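Local atomic coordinates of LysM domain protein (Mycobacterium smegmatis, PDB entry 4OIT), a protein that binds mannose as a bacterial lectin of the beta-prism II fold and forms a domain-swapped dimer. Residues Trp44-Ala56 and Asn63-His75. Sequence-based numbering, arbitrary orientation.
With BMA (beta-D-mannopyranose), chain I; MAN (alpha-D-mannopyranose), chain F.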
# COMPACT_ATOMS: atom_id res chain seq x y z
N TRP B 44 -17.34 -19.07 6.03
CA TRP B 44 -15.92 -19.08 5.70
C TRP B 44 -15.38 -17.66 5.61
O TRP B 44 -16.11 -16.72 5.27
CB TRP B 44 -15.67 -19.79 4.36
CG TRP B 44 -14.23 -19.79 3.93
CD1 TRP B 44 -13.26 -20.65 4.35
CD2 TRP B 44 -13.61 -18.90 3.00
NE1 TRP B 44 -12.06 -20.35 3.74
CE2 TRP B 44 -12.25 -19.28 2.91
CE3 TRP B 44 -14.06 -17.81 2.24
CZ2 TRP B 44 -11.34 -18.61 2.08
CZ3 TRP B 44 -13.15 -17.15 1.42
CH2 TRP B 44 -11.81 -17.55 1.35
N SER B 45 -14.11 -17.51 5.94
CA SER B 45 -13.40 -16.25 5.73
C SER B 45 -11.91 -16.51 5.62
O SER B 45 -11.43 -17.58 6.00
CB SER B 45 -13.70 -15.27 6.87
OG SER B 45 -13.03 -15.63 8.07
N THR B 46 -11.19 -15.53 5.09
CA THR B 46 -9.73 -15.58 4.99
C THR B 46 -9.04 -15.30 6.33
O THR B 46 -7.83 -15.48 6.45
CB THR B 46 -9.21 -14.56 3.97
OG1 THR B 46 -9.74 -13.26 4.27
CG2 THR B 46 -9.60 -14.96 2.56
N GLY B 47 -9.81 -14.85 7.31
CA GLY B 47 -9.28 -14.56 8.64
C GLY B 47 -8.29 -13.41 8.65
O GLY B 47 -7.38 -13.38 9.48
N THR B 48 -8.47 -12.47 7.73
CA THR B 48 -7.55 -11.35 7.56
C THR B 48 -8.06 -10.07 8.24
O THR B 48 -7.60 -8.97 7.94
CB THR B 48 -7.28 -11.07 6.07
OG1 THR B 48 -8.52 -10.99 5.36
CG2 THR B 48 -6.43 -12.17 5.47
N ASN B 49 -9.02 -10.24 9.16
CA ASN B 49 -9.52 -9.13 9.98
C ASN B 49 -8.41 -8.46 10.79
O ASN B 49 -7.73 -9.11 11.58
CB ASN B 49 -10.64 -9.59 10.92
CG ASN B 49 -10.31 -10.88 11.65
OD1 ASN B 49 -9.93 -11.87 11.03
ND2 ASN B 49 -10.48 -10.87 12.97
N GLY B 50 -8.25 -7.15 10.60
CA GLY B 50 -7.20 -6.37 11.27
C GLY B 50 -5.88 -6.29 10.51
O GLY B 50 -4.91 -5.74 11.02
N GLN B 51 -5.85 -6.82 9.29
CA GLN B 51 -4.61 -6.88 8.50
C GLN B 51 -4.58 -5.86 7.35
O GLN B 51 -3.78 -6.00 6.42
CB GLN B 51 -4.39 -8.30 7.96
CG GLN B 51 -4.43 -9.37 9.03
CD GLN B 51 -4.06 -10.75 8.51
OE1 GLN B 51 -3.57 -10.90 7.39
NE2 GLN B 51 -4.30 -11.77 9.33
N ASP B 52 -5.44 -4.85 7.41
CA ASP B 52 -5.42 -3.71 6.49
C ASP B 52 -5.61 -4.06 5.01
O ASP B 52 -5.14 -3.33 4.13
CB ASP B 52 -4.12 -2.91 6.66
CG ASP B 52 -3.88 -2.49 8.09
OD1 ASP B 52 -4.80 -1.90 8.70
OD2 ASP B 52 -2.77 -2.74 8.60
N VAL B 53 -6.30 -5.16 4.73
CA VAL B 53 -6.57 -5.56 3.35
C VAL B 53 -7.55 -4.56 2.74
O VAL B 53 -8.61 -4.32 3.30
CB VAL B 53 -7.14 -6.99 3.27
CG1 VAL B 53 -7.51 -7.35 1.83
CG2 VAL B 53 -6.15 -8.00 3.82
N VAL B 54 -7.18 -3.98 1.60
CA VAL B 54 -8.03 -2.99 0.92
C VAL B 54 -8.53 -3.41 -0.46
O VAL B 54 -9.42 -2.77 -1.02
CB VAL B 54 -7.33 -1.61 0.80
CG1 VAL B 54 -7.11 -1.02 2.18
CG2 VAL B 54 -6.03 -1.71 0.01
N ARG B 55 -7.96 -4.48 -1.02
CA ARG B 55 -8.49 -5.07 -2.24
C ARG B 55 -8.18 -6.56 -2.33
O ARG B 55 -7.24 -7.05 -1.69
CB ARG B 55 -7.98 -4.34 -3.49
CG ARG B 55 -6.52 -4.60 -3.84
CD ARG B 55 -6.16 -3.93 -5.16
NE ARG B 55 -4.75 -4.13 -5.51
CZ ARG B 55 -3.73 -3.49 -4.95
NH1 ARG B 55 -3.92 -2.59 -3.99
NH2 ARG B 55 -2.49 -3.76 -5.36
N ALA B 56 -8.97 -7.26 -3.12
CA ALA B 56 -8.79 -8.68 -3.38
C ALA B 56 -8.92 -8.89 -4.88
O ALA B 56 -10.03 -8.99 -5.41
CB ALA B 56 -9.83 -9.49 -2.63
N ASN B 63 -3.26 -15.69 -10.15
CA ASN B 63 -3.25 -15.75 -8.69
C ASN B 63 -4.29 -14.80 -8.11
O ASN B 63 -4.35 -13.63 -8.48
CB ASN B 63 -1.85 -15.37 -8.18
CG ASN B 63 -1.57 -15.89 -6.78
OD1 ASN B 63 -2.34 -16.67 -6.20
ND2 ASN B 63 -0.45 -15.46 -6.22
N PHE B 64 -5.13 -15.32 -7.22
CA PHE B 64 -6.10 -14.50 -6.49
C PHE B 64 -5.48 -14.11 -5.16
O PHE B 64 -5.06 -14.97 -4.39
CB PHE B 64 -7.42 -15.26 -6.30
CG PHE B 64 -8.44 -14.53 -5.47
CD1 PHE B 64 -8.74 -13.20 -5.71
CD2 PHE B 64 -9.12 -15.19 -4.45
CE1 PHE B 64 -9.69 -12.53 -4.95
CE2 PHE B 64 -10.07 -14.53 -3.69
CZ PHE B 64 -10.35 -13.20 -3.94
N VAL B 65 -5.41 -12.80 -4.90
CA VAL B 65 -4.57 -12.26 -3.84
C VAL B 65 -5.24 -11.12 -3.08
O VAL B 65 -5.74 -10.18 -3.69
CB VAL B 65 -3.25 -11.71 -4.42
CG1 VAL B 65 -2.36 -11.14 -3.33
CG2 VAL B 65 -2.50 -12.79 -5.19
N LEU B 66 -5.21 -11.20 -1.75
CA LEU B 66 -5.61 -10.08 -0.90
C LEU B 66 -4.39 -9.20 -0.65
O LEU B 66 -3.37 -9.68 -0.16
CB LEU B 66 -6.17 -10.58 0.44
CG LEU B 66 -7.67 -10.89 0.50
CD1 LEU B 66 -8.07 -11.95 -0.52
CD2 LEU B 66 -8.05 -11.33 1.90
N TYR B 67 -4.51 -7.92 -0.98
CA TYR B 67 -3.42 -6.96 -0.76
C TYR B 67 -3.78 -5.97 0.34
O TYR B 67 -4.94 -5.62 0.52
CB TYR B 67 -3.12 -6.17 -2.04
CG TYR B 67 -2.30 -6.94 -3.05
CD1 TYR B 67 -0.92 -7.03 -2.93
CD2 TYR B 67 -2.91 -7.56 -4.13
CE1 TYR B 67 -0.17 -7.72 -3.86
CE2 TYR B 67 -2.17 -8.25 -5.06
CZ TYR B 67 -0.80 -8.33 -4.92
OH TYR B 67 -0.06 -9.02 -5.85
N THR B 68 -2.76 -5.53 1.07
CA THR B 68 -2.93 -4.50 2.09
C THR B 68 -2.82 -3.13 1.45
O THR B 68 -2.40 -3.00 0.30
CB THR B 68 -1.87 -4.59 3.20
OG1 THR B 68 -0.60 -4.19 2.69
CG2 THR B 68 -1.78 -6.01 3.77
N ALA B 69 -3.21 -2.12 2.21
CA ALA B 69 -3.00 -0.74 1.79
C ALA B 69 -1.56 -0.36 2.10
O ALA B 69 -0.89 -1.01 2.91
CB ALA B 69 -3.94 0.20 2.51
N GLU B 70 -1.09 0.70 1.46
CA GLU B 70 0.17 1.31 1.83
C GLU B 70 -0.06 2.02 3.15
O GLU B 70 -0.91 2.91 3.23
CB GLU B 70 0.65 2.28 0.75
CG GLU B 70 0.95 1.60 -0.57
CD GLU B 70 1.38 2.58 -1.65
OE1 GLU B 70 0.77 3.67 -1.76
OE2 GLU B 70 2.32 2.25 -2.40
N LYS B 71 0.67 1.60 4.18
CA LYS B 71 0.49 2.13 5.53
C LYS B 71 1.46 3.28 5.78
O LYS B 71 2.66 3.14 5.53
CB LYS B 71 0.71 1.03 6.57
CG LYS B 71 -0.09 -0.24 6.31
CD LYS B 71 0.33 -1.37 7.25
CE LYS B 71 -0.16 -2.72 6.74
NZ LYS B 71 0.07 -3.83 7.71
N PRO B 72 0.96 4.42 6.29
CA PRO B 72 1.85 5.49 6.68
C PRO B 72 2.54 5.15 8.00
O PRO B 72 1.87 4.89 8.99
CB PRO B 72 0.91 6.69 6.85
CG PRO B 72 -0.39 6.09 7.24
CD PRO B 72 -0.46 4.75 6.56
N VAL B 73 3.87 5.14 7.99
CA VAL B 73 4.67 4.80 9.18
C VAL B 73 5.46 5.98 9.75
O VAL B 73 5.94 5.91 10.88
CB VAL B 73 5.63 3.62 8.90
CG1 VAL B 73 4.82 2.35 8.62
CG2 VAL B 73 6.60 3.92 7.77
N TRP B 74 5.61 7.05 8.97
CA TRP B 74 6.14 8.31 9.47
C TRP B 74 5.58 9.46 8.65
O TRP B 74 5.34 9.33 7.45
CB TRP B 74 7.67 8.34 9.40
CG TRP B 74 8.29 9.47 10.17
CD1 TRP B 74 8.74 9.42 11.45
CD2 TRP B 74 8.53 10.81 9.71
NE1 TRP B 74 9.25 10.65 11.82
CE2 TRP B 74 9.13 11.52 10.77
CE3 TRP B 74 8.29 11.48 8.50
CZ2 TRP B 74 9.50 12.86 10.67
CZ3 TRP B 74 8.66 12.81 8.40
CH2 TRP B 74 9.25 13.49 9.47
N HIS B 75 5.37 10.59 9.32
CA HIS B 75 4.89 11.79 8.66
C HIS B 75 5.23 13.05 9.45
O HIS B 75 5.58 12.99 10.63
CB HIS B 75 3.38 11.71 8.40
CG HIS B 75 2.55 11.80 9.65
ND1 HIS B 75 1.45 12.62 9.74
CD2 HIS B 75 2.67 11.20 10.85
CE1 HIS B 75 0.92 12.51 10.94
NE2 HIS B 75 1.64 11.65 11.64
C1 BMA I . 3.19 -14.06 -6.47
C2 BMA I . 2.62 -13.14 -7.56
C3 BMA I . 2.36 -11.79 -6.90
C4 BMA I . 1.60 -11.90 -5.57
C5 BMA I . 2.13 -12.95 -4.58
C6 BMA I . 0.95 -13.32 -3.70
O1 BMA I . 3.53 -15.43 -6.83
O2 BMA I . 1.38 -13.68 -8.09
O3 BMA I . 1.61 -10.94 -7.79
O4 BMA I . 1.68 -10.63 -4.90
O5 BMA I . 2.66 -14.16 -5.13
O6 BMA I . 1.41 -13.72 -2.41
C1 MAN F . -3.51 12.21 6.68
C2 MAN F . -3.46 12.28 5.16
C3 MAN F . -3.01 10.92 4.62
C4 MAN F . -1.78 10.39 5.35
C5 MAN F . -2.02 10.43 6.86
C6 MAN F . -0.81 9.93 7.62
O1 MAN F . -4.81 11.65 7.00
O2 MAN F . -2.49 13.24 4.80
O3 MAN F . -2.73 10.99 3.24
O4 MAN F . -1.52 9.07 4.93
O5 MAN F . -2.27 11.81 7.27
O6 MAN F . -1.29 9.27 8.77
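R55 sets its guanidinium over Y67 CB, so that NH2 stands over the rim of one ring face, 3.9 Å from Y67 CG, the two planes 15° apart, a near-parallel packing between neighbouring strands of an antiparallel hairpin. CG of R55 sits between the backbone N and carbonyl carbon (chi1 73°), and the chain then runs extended to NE. V65 CG1 sits over the opposite face, toward the rim, and the phenol OH meets beta-D-mannopyranose, whose O4 and O3 donate to Y67 OH at 2.6 and 3.2 Å; Q59 bonds the same hydroxyl. N63 ND2 reaches the sugar's O2 along an almost straight bond (170°).

Behind this pair, the backbone forms a classic beta bulge: V54 N donates to Y67 O while R55 O accepts from Y67 N, both 3.0 Å. On the other face A56 CB meets L66 CD1 at 3.7 Å, and L66 CD2 packs against the T46 and T48 hydroxyls, which bond each other, T48 also reaching G32 O. Beyond the bulge, D52 O takes A69 N and D52 OD2 forms a salt bridge with K71 NZ, its hydrogen bond weak. R55 NH1 of the second subunit pairs with E70, so the swapped dimer probably helps order the arginine backing each sugar-binding tyrosine.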